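Local coordinates for CysQ, sulfite synthesis pathway protein (Bacteroides thetaiotaomicron VPI-5482, PDB 3B8B), which probably removes the 3'-phosphate of adenosine 3',5'-bisphosphate with the help of magnesium, giving AMP, as a bacterial member of the inositol monophosphatase superfamily, at residues T199-L209 with D236-T244; I225-G233 with G252-V263. One frame throughout, in Å; residues are numbered along the deposited sequence.

Interaction 1. Residues T199-L209 with D236-T244; sequences TPETETYIADL and DVYPRFAPT. With SO4 (sulfate ion), chain B.
T199 and T202 grip the backbone of F241 from the N-terminal end of helix 200-209. T199 OG1 donates to F241 O at 2.8 Å, from above the carbonyl plane, while F241 N gives its hydrogen to T202 OG1, also at 2.8 Å but bent to 143°. A water on E201 OE1 also donates to F241 O. One turn on, F241 CZ sits over one face of the Y205 ring, offset toward the rim, with the ring planes at 53°. Y205 CG, anti to the backbone N (chi1 -172°), sets the ring out toward the strand, where CD2 also meets P239 CB at 3.6 Å. Farther along, L209 CD1 and V237 CG1 meet tip to tip at 3.7 Å. Behind this layer, T199 is the N-cap: its OG1 accepts from T202 N at 3.0 Å and from T202 OG1. W283 stacks on F241. R240 leaves the strand on the other face; NH1 and NH2 bond a sulfate, and Y238 OH also holds NH1, in the guanidinium plane. Thus a capped helix packs on one face of strand 238-240 in the antiparallel sheet; the other bears the sulfate, probably from the crystallisation liquor, near the predicted magnesium ligands D108 and D248.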
# COMPACT_ATOMS: atom_id res chain seq x y z
N THR A 199 6.92 -5.73 17.46
CA THR A 199 6.67 -5.22 18.81
C THR A 199 6.23 -6.36 19.73
O THR A 199 5.70 -7.37 19.27
CB THR A 199 5.58 -4.15 18.81
OG1 THR A 199 4.33 -4.75 18.44
CG2 THR A 199 5.92 -3.00 17.84
N PRO A 200 6.40 -6.19 21.05
CA PRO A 200 5.92 -7.23 21.97
C PRO A 200 4.41 -7.37 21.94
O PRO A 200 3.91 -8.45 22.23
CB PRO A 200 6.39 -6.76 23.34
CG PRO A 200 7.00 -5.49 23.17
CD PRO A 200 7.13 -5.12 21.75
N GLU A 201 3.71 -6.32 21.52
CA GLU A 201 2.25 -6.34 21.43
C GLU A 201 1.82 -7.22 20.26
O GLU A 201 0.99 -8.13 20.41
CB GLU A 201 1.68 -4.91 21.34
CG GLU A 201 1.97 -4.09 22.58
CD GLU A 201 3.36 -3.43 22.65
OE1 GLU A 201 4.14 -3.46 21.68
OE2 GLU A 201 3.68 -2.89 23.72
N THR A 202 2.47 -7.03 19.13
CA THR A 202 2.21 -7.89 17.97
C THR A 202 2.61 -9.34 18.27
O THR A 202 1.84 -10.27 18.00
CB THR A 202 2.93 -7.37 16.72
OG1 THR A 202 2.48 -6.03 16.40
CG2 THR A 202 2.64 -8.31 15.52
N GLU A 203 3.77 -9.54 18.88
CA GLU A 203 4.24 -10.89 19.17
C GLU A 203 3.27 -11.61 20.12
O GLU A 203 3.04 -12.80 20.01
CB GLU A 203 5.64 -10.85 19.78
CG GLU A 203 6.35 -12.19 19.72
CD GLU A 203 6.93 -12.47 18.35
OE1 GLU A 203 7.84 -11.72 17.92
OE2 GLU A 203 6.47 -13.43 17.69
N THR A 204 2.71 -10.86 21.06
CA THR A 204 1.75 -11.43 22.00
C THR A 204 0.49 -11.92 21.27
O THR A 204 -0.01 -13.01 21.54
CB THR A 204 1.40 -10.39 23.10
OG1 THR A 204 2.55 -10.18 23.92
CG2 THR A 204 0.24 -10.91 24.04
N TYR A 205 -0.01 -11.12 20.35
CA TYR A 205 -1.18 -11.49 19.55
C TYR A 205 -0.86 -12.72 18.70
O TYR A 205 -1.61 -13.68 18.67
CB TYR A 205 -1.65 -10.36 18.68
CG TYR A 205 -2.95 -10.65 18.00
CD1 TYR A 205 -4.13 -10.53 18.67
CD2 TYR A 205 -2.98 -11.03 16.68
CE1 TYR A 205 -5.32 -10.79 18.05
CE2 TYR A 205 -4.16 -11.30 16.05
CZ TYR A 205 -5.32 -11.19 16.75
OH TYR A 205 -6.52 -11.46 16.14
N ILE A 206 0.30 -12.70 18.06
CA ILE A 206 0.71 -13.87 17.23
C ILE A 206 0.84 -15.15 18.08
O ILE A 206 0.42 -16.25 17.66
CB ILE A 206 1.98 -13.54 16.43
CG1 ILE A 206 1.68 -12.50 15.36
CG2 ILE A 206 2.56 -14.84 15.75
CD1 ILE A 206 2.89 -11.94 14.64
N ALA A 207 1.41 -15.04 19.29
CA ALA A 207 1.51 -16.17 20.19
C ALA A 207 0.11 -16.74 20.47
O ALA A 207 -0.07 -17.97 20.50
CB ALA A 207 2.24 -15.78 21.51
N ASP A 208 -0.86 -15.86 20.69
CA ASP A 208 -2.22 -16.31 20.91
C ASP A 208 -2.83 -16.98 19.67
O ASP A 208 -3.52 -18.02 19.80
CB ASP A 208 -3.11 -15.15 21.35
CG ASP A 208 -4.36 -15.63 22.05
OD1 ASP A 208 -4.24 -16.49 22.94
OD2 ASP A 208 -5.45 -15.14 21.68
N LEU A 209 -2.58 -16.41 18.50
CA LEU A 209 -3.04 -17.04 17.23
C LEU A 209 -2.44 -18.45 17.13
O LEU A 209 -3.11 -19.40 16.71
CB LEU A 209 -2.62 -16.25 16.00
CG LEU A 209 -3.30 -14.92 15.68
CD1 LEU A 209 -2.60 -14.22 14.54
CD2 LEU A 209 -4.82 -15.11 15.44
N ASP A 236 -4.27 -15.38 6.09
CA ASP A 236 -5.54 -15.17 6.74
C ASP A 236 -5.59 -13.86 7.53
O ASP A 236 -6.64 -13.22 7.63
CB ASP A 236 -5.85 -16.31 7.67
CG ASP A 236 -6.04 -17.61 6.92
OD1 ASP A 236 -7.12 -17.78 6.33
OD2 ASP A 236 -5.13 -18.42 6.86
N VAL A 237 -4.48 -13.49 8.15
CA VAL A 237 -4.48 -12.34 9.05
C VAL A 237 -3.14 -11.63 9.00
O VAL A 237 -2.09 -12.28 8.96
CB VAL A 237 -4.85 -12.73 10.50
CG1 VAL A 237 -3.82 -13.66 11.12
CG2 VAL A 237 -5.05 -11.47 11.36
N TYR A 238 -3.20 -10.30 9.03
CA TYR A 238 -2.04 -9.44 9.20
C TYR A 238 -2.34 -8.49 10.37
O TYR A 238 -3.03 -7.49 10.16
CB TYR A 238 -1.70 -8.69 7.93
CG TYR A 238 -0.72 -7.55 8.11
CD1 TYR A 238 0.34 -7.65 9.02
CD2 TYR A 238 -0.84 -6.37 7.38
CE1 TYR A 238 1.22 -6.60 9.20
CE2 TYR A 238 0.03 -5.31 7.56
CZ TYR A 238 1.07 -5.42 8.49
OH TYR A 238 1.94 -4.36 8.66
N PRO A 239 -1.86 -8.84 11.57
CA PRO A 239 -2.06 -7.97 12.73
C PRO A 239 -0.87 -7.05 12.86
O PRO A 239 0.28 -7.51 12.74
CB PRO A 239 -2.16 -8.96 13.88
CG PRO A 239 -1.20 -10.08 13.47
CD PRO A 239 -1.20 -10.11 11.96
N ARG A 240 -1.09 -5.78 13.10
CA ARG A 240 0.02 -4.85 13.29
C ARG A 240 -0.28 -3.99 14.51
O ARG A 240 -1.02 -3.00 14.44
CB ARG A 240 0.29 -4.01 12.04
CG ARG A 240 1.62 -3.28 12.10
CD ARG A 240 2.70 -4.30 12.06
NE ARG A 240 4.04 -3.77 12.18
CZ ARG A 240 4.75 -3.31 11.15
NH1 ARG A 240 4.20 -3.23 9.94
NH2 ARG A 240 6.00 -2.90 11.33
N PHE A 241 0.27 -4.41 15.65
CA PHE A 241 0.07 -3.70 16.92
C PHE A 241 1.30 -2.83 17.19
O PHE A 241 2.10 -3.07 18.11
CB PHE A 241 -0.20 -4.69 18.05
CG PHE A 241 -1.48 -5.49 17.88
CD1 PHE A 241 -2.30 -5.37 16.75
CD2 PHE A 241 -1.85 -6.39 18.85
CE1 PHE A 241 -3.46 -6.16 16.63
CE2 PHE A 241 -3.01 -7.14 18.75
CZ PHE A 241 -3.79 -7.04 17.64
N ALA A 242 1.42 -1.84 16.31
CA ALA A 242 2.59 -0.98 16.22
C ALA A 242 2.10 0.29 15.55
O ALA A 242 1.15 0.25 14.77
CB ALA A 242 3.68 -1.65 15.40
N PRO A 243 2.77 1.41 15.79
CA PRO A 243 2.42 2.66 15.14
C PRO A 243 2.76 2.63 13.63
O PRO A 243 3.85 2.19 13.24
CB PRO A 243 3.23 3.71 15.91
CG PRO A 243 4.38 2.95 16.45
CD PRO A 243 3.94 1.56 16.69
N THR A 244 1.79 3.03 12.81
CA THR A 244 2.00 3.20 11.36
C THR A 244 1.27 4.48 10.99
O THR A 244 0.50 4.98 11.78
CB THR A 244 1.43 2.03 10.55
OG1 THR A 244 0.00 1.97 10.70
CG2 THR A 244 2.07 0.69 10.92
S SO4 B . 7.05 -2.53 7.61
O1 SO4 B . 5.60 -2.59 7.42
O2 SO4 B . 7.58 -1.56 6.64
O3 SO4 B . 7.33 -2.00 8.96
O4 SO4 B . 7.70 -3.79 7.51
O HOH W 1 3.65 -1.35 19.90

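Interaction 2. Residues I225-G233 with G252-V263. With SO4 (sulfate ion), chain B.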
# COMPACT_ATOMS: atom_id res chain seq x y z
N ILE A 225 3.01 -4.95 1.29
CA ILE A 225 2.77 -6.24 0.67
C ILE A 225 2.02 -7.12 1.69
O ILE A 225 1.25 -8.00 1.31
CB ILE A 225 4.09 -6.91 0.22
CG1 ILE A 225 4.86 -6.00 -0.72
CG2 ILE A 225 3.79 -8.26 -0.41
CD1 ILE A 225 6.25 -6.51 -1.11
N LYS A 226 2.26 -6.88 2.97
CA LYS A 226 1.58 -7.68 4.01
C LYS A 226 0.06 -7.55 3.94
O LYS A 226 -0.66 -8.51 4.17
CB LYS A 226 2.10 -7.31 5.40
CG LYS A 226 3.57 -7.73 5.59
CD LYS A 226 4.12 -7.53 6.98
CE LYS A 226 4.38 -6.09 7.28
NZ LYS A 226 5.44 -5.48 6.41
N ILE A 227 -0.41 -6.36 3.57
CA ILE A 227 -1.85 -6.14 3.41
C ILE A 227 -2.30 -6.86 2.14
O ILE A 227 -3.35 -7.53 2.10
CB ILE A 227 -2.19 -4.63 3.33
CG1 ILE A 227 -1.74 -3.86 4.60
CG2 ILE A 227 -3.73 -4.48 3.07
CD1 ILE A 227 -1.85 -2.34 4.46
N CYS A 228 -1.49 -6.75 1.08
CA CYS A 228 -1.75 -7.41 -0.19
C CYS A 228 -1.85 -8.93 -0.08
O CYS A 228 -2.64 -9.53 -0.78
CB CYS A 228 -0.71 -7.03 -1.24
SG CYS A 228 -0.74 -5.25 -1.64
N LEU A 229 -1.06 -9.52 0.80
CA LEU A 229 -1.05 -10.97 0.96
C LEU A 229 -2.42 -11.43 1.46
O LEU A 229 -2.89 -12.49 1.06
CB LEU A 229 0.05 -11.41 1.89
CG LEU A 229 1.47 -11.40 1.29
CD1 LEU A 229 2.49 -11.50 2.42
CD2 LEU A 229 1.57 -12.60 0.33
N VAL A 230 -3.03 -10.64 2.35
CA VAL A 230 -4.39 -10.98 2.80
C VAL A 230 -5.41 -10.79 1.66
O VAL A 230 -6.26 -11.65 1.45
CB VAL A 230 -4.79 -10.24 4.07
CG1 VAL A 230 -6.18 -10.68 4.54
CG2 VAL A 230 -3.73 -10.48 5.18
N ALA A 231 -5.29 -9.69 0.92
CA ALA A 231 -6.17 -9.45 -0.21
C ALA A 231 -6.04 -10.56 -1.27
O ALA A 231 -7.02 -10.90 -1.94
CB ALA A 231 -5.85 -8.06 -0.81
N GLU A 232 -4.83 -11.11 -1.42
CA GLU A 232 -4.56 -12.14 -2.41
C GLU A 232 -5.10 -13.51 -2.00
O GLU A 232 -5.29 -14.37 -2.85
CB GLU A 232 -3.04 -12.25 -2.65
CG GLU A 232 -2.70 -13.00 -3.89
CD GLU A 232 -1.22 -12.85 -4.30
OE1 GLU A 232 -0.60 -11.81 -4.02
OE2 GLU A 232 -0.73 -13.87 -4.86
N GLY A 233 -5.39 -13.67 -0.72
CA GLY A 233 -5.77 -14.96 -0.15
C GLY A 233 -4.58 -15.79 0.28
O GLY A 233 -4.76 -16.97 0.60
N GLY A 252 -3.38 -0.09 0.51
CA GLY A 252 -3.61 -1.50 0.76
C GLY A 252 -5.01 -1.76 1.29
O GLY A 252 -5.64 -2.78 0.98
N HIS A 253 -5.52 -0.84 2.08
CA HIS A 253 -6.85 -0.94 2.68
C HIS A 253 -7.92 -0.91 1.58
O HIS A 253 -8.85 -1.69 1.60
CB HIS A 253 -6.98 0.19 3.70
CG HIS A 253 -8.20 0.13 4.56
ND1 HIS A 253 -8.34 0.97 5.63
CD2 HIS A 253 -9.32 -0.63 4.50
CE1 HIS A 253 -9.50 0.73 6.22
NE2 HIS A 253 -10.12 -0.23 5.55
N ALA A 254 -7.77 -0.03 0.58
CA ALA A 254 -8.70 -0.03 -0.54
C ALA A 254 -8.67 -1.37 -1.28
O ALA A 254 -9.70 -1.91 -1.67
CB ALA A 254 -8.37 1.12 -1.51
N ILE A 255 -7.46 -1.88 -1.47
CA ILE A 255 -7.24 -3.14 -2.15
C ILE A 255 -7.90 -4.28 -1.35
O ILE A 255 -8.66 -5.09 -1.89
CB ILE A 255 -5.74 -3.36 -2.45
CG1 ILE A 255 -5.27 -2.33 -3.50
CG2 ILE A 255 -5.48 -4.80 -2.91
CD1 ILE A 255 -3.75 -2.09 -3.45
N ALA A 256 -7.63 -4.29 -0.06
CA ALA A 256 -8.23 -5.30 0.81
C ALA A 256 -9.76 -5.29 0.73
O ALA A 256 -10.41 -6.34 0.56
CB ALA A 256 -7.75 -5.03 2.24
N ARG A 257 -10.36 -4.12 0.84
CA ARG A 257 -11.82 -4.02 0.79
C ARG A 257 -12.41 -4.59 -0.50
O ARG A 257 -13.40 -5.33 -0.48
CB ARG A 257 -12.28 -2.59 1.01
CG ARG A 257 -12.20 -2.18 2.47
CD ARG A 257 -12.44 -0.68 2.71
NE ARG A 257 -13.69 -0.20 2.14
CZ ARG A 257 -14.84 -0.07 2.79
NH1 ARG A 257 -14.97 -0.45 4.07
NH2 ARG A 257 -15.89 0.41 2.13
N ALA A 258 -11.78 -4.26 -1.62
CA ALA A 258 -12.29 -4.69 -2.92
C ALA A 258 -12.10 -6.21 -3.15
O ALA A 258 -12.78 -6.80 -4.01
CB ALA A 258 -11.66 -3.89 -4.05
N ALA A 259 -11.22 -6.82 -2.35
CA ALA A 259 -10.98 -8.27 -2.32
C ALA A 259 -11.82 -9.03 -1.29
O ALA A 259 -11.70 -10.25 -1.16
CB ALA A 259 -9.46 -8.52 -2.07
N GLY A 260 -12.74 -8.35 -0.60
CA GLY A 260 -13.58 -8.97 0.39
C GLY A 260 -12.99 -9.03 1.78
O GLY A 260 -13.52 -9.72 2.67
N MSE A 261 -11.89 -8.29 1.98
CA MSE A 261 -11.21 -8.23 3.25
C MSE A 261 -11.51 -6.87 3.89
O MSE A 261 -12.27 -6.06 3.34
CB MSE A 261 -9.68 -8.42 3.09
CG MSE A 261 -9.26 -9.50 2.13
SE MSE A 261 -9.86 -11.30 2.63
CE MSE A 261 -9.53 -12.17 0.86
N GLU A 262 -10.91 -6.61 5.04
CA GLU A 262 -11.08 -5.34 5.73
C GLU A 262 -9.86 -5.09 6.62
O GLU A 262 -9.15 -6.03 6.99
CB GLU A 262 -12.37 -5.36 6.53
CG GLU A 262 -12.80 -4.06 7.18
CD GLU A 262 -12.89 -2.92 6.20
OE1 GLU A 262 -11.85 -2.28 5.98
OE2 GLU A 262 -13.99 -2.64 5.72
N VAL A 263 -9.60 -3.81 6.89
CA VAL A 263 -8.51 -3.41 7.78
C VAL A 263 -9.19 -2.75 9.00
O VAL A 263 -9.58 -1.57 8.98
CB VAL A 263 -7.51 -2.45 7.12
CG1 VAL A 263 -6.35 -2.13 8.08
CG2 VAL A 263 -6.98 -3.05 5.80
S SO4 B . 7.05 -2.53 7.61
O1 SO4 B . 5.60 -2.59 7.42
O2 SO4 B . 7.58 -1.56 6.64
O3 SO4 B . 7.33 -2.00 8.96
O4 SO4 B . 7.70 -3.79 7.51
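A231, I227 and M261 carry most of a contact in which helix 225-232 meets helix 252-258, nearly parallel at 6°, and the strand that follows it. A231 sits where the backbones come closest, its CA 4.7 Å from that of A256, and its CB touches both I255 CG2 and A259 CB, each 3.9 Å away. Such an approach depends on small side chains in both helices. In I227 the branch that reaches G252 is CG2, anti to the backbone N and 3.3 Å from G252 O, while CD1 lies close over G252 CA, which carries no side chain. The selenomethionine M261, bent at chi2 (-62°), folds back over the end of helix 225-232: CE comes within 3.4 Å of V230 O, and CG packs against V230 CG1. Away from the helix pair, K226 NZ bonds two sulfate oxygens, O4 at 3.0 Å and O1 at 3.1 Å, and also S221 O and S223 O. A leucine in its place would probably leave the anion without one of its positive partners and those carbonyls without their shared donor. Both helices end in Schellman motifs, at G233 and G260, and lie against strands 131-139 and 144-149.

How the interactions relate
From the N terminus, helix 200-212 comes first, then helix 225-232, strand 238-240, and helix 246-258 with strand 261-265. Interaction 1 closes a loop from the first of these to the third, and interaction 2 one from the second to the last, so the two cross rather than nest. Their centres are about 17 Å apart, yet they meet where Y238 and R240 of the strand pack on helix 225-232. Strands 238-240 and 261-265 both pair with strand 280-288, joining the contacts through one antiparallel sheet. R240 of interaction 1 and K226 of interaction 2, with S194, hold the same sulfate.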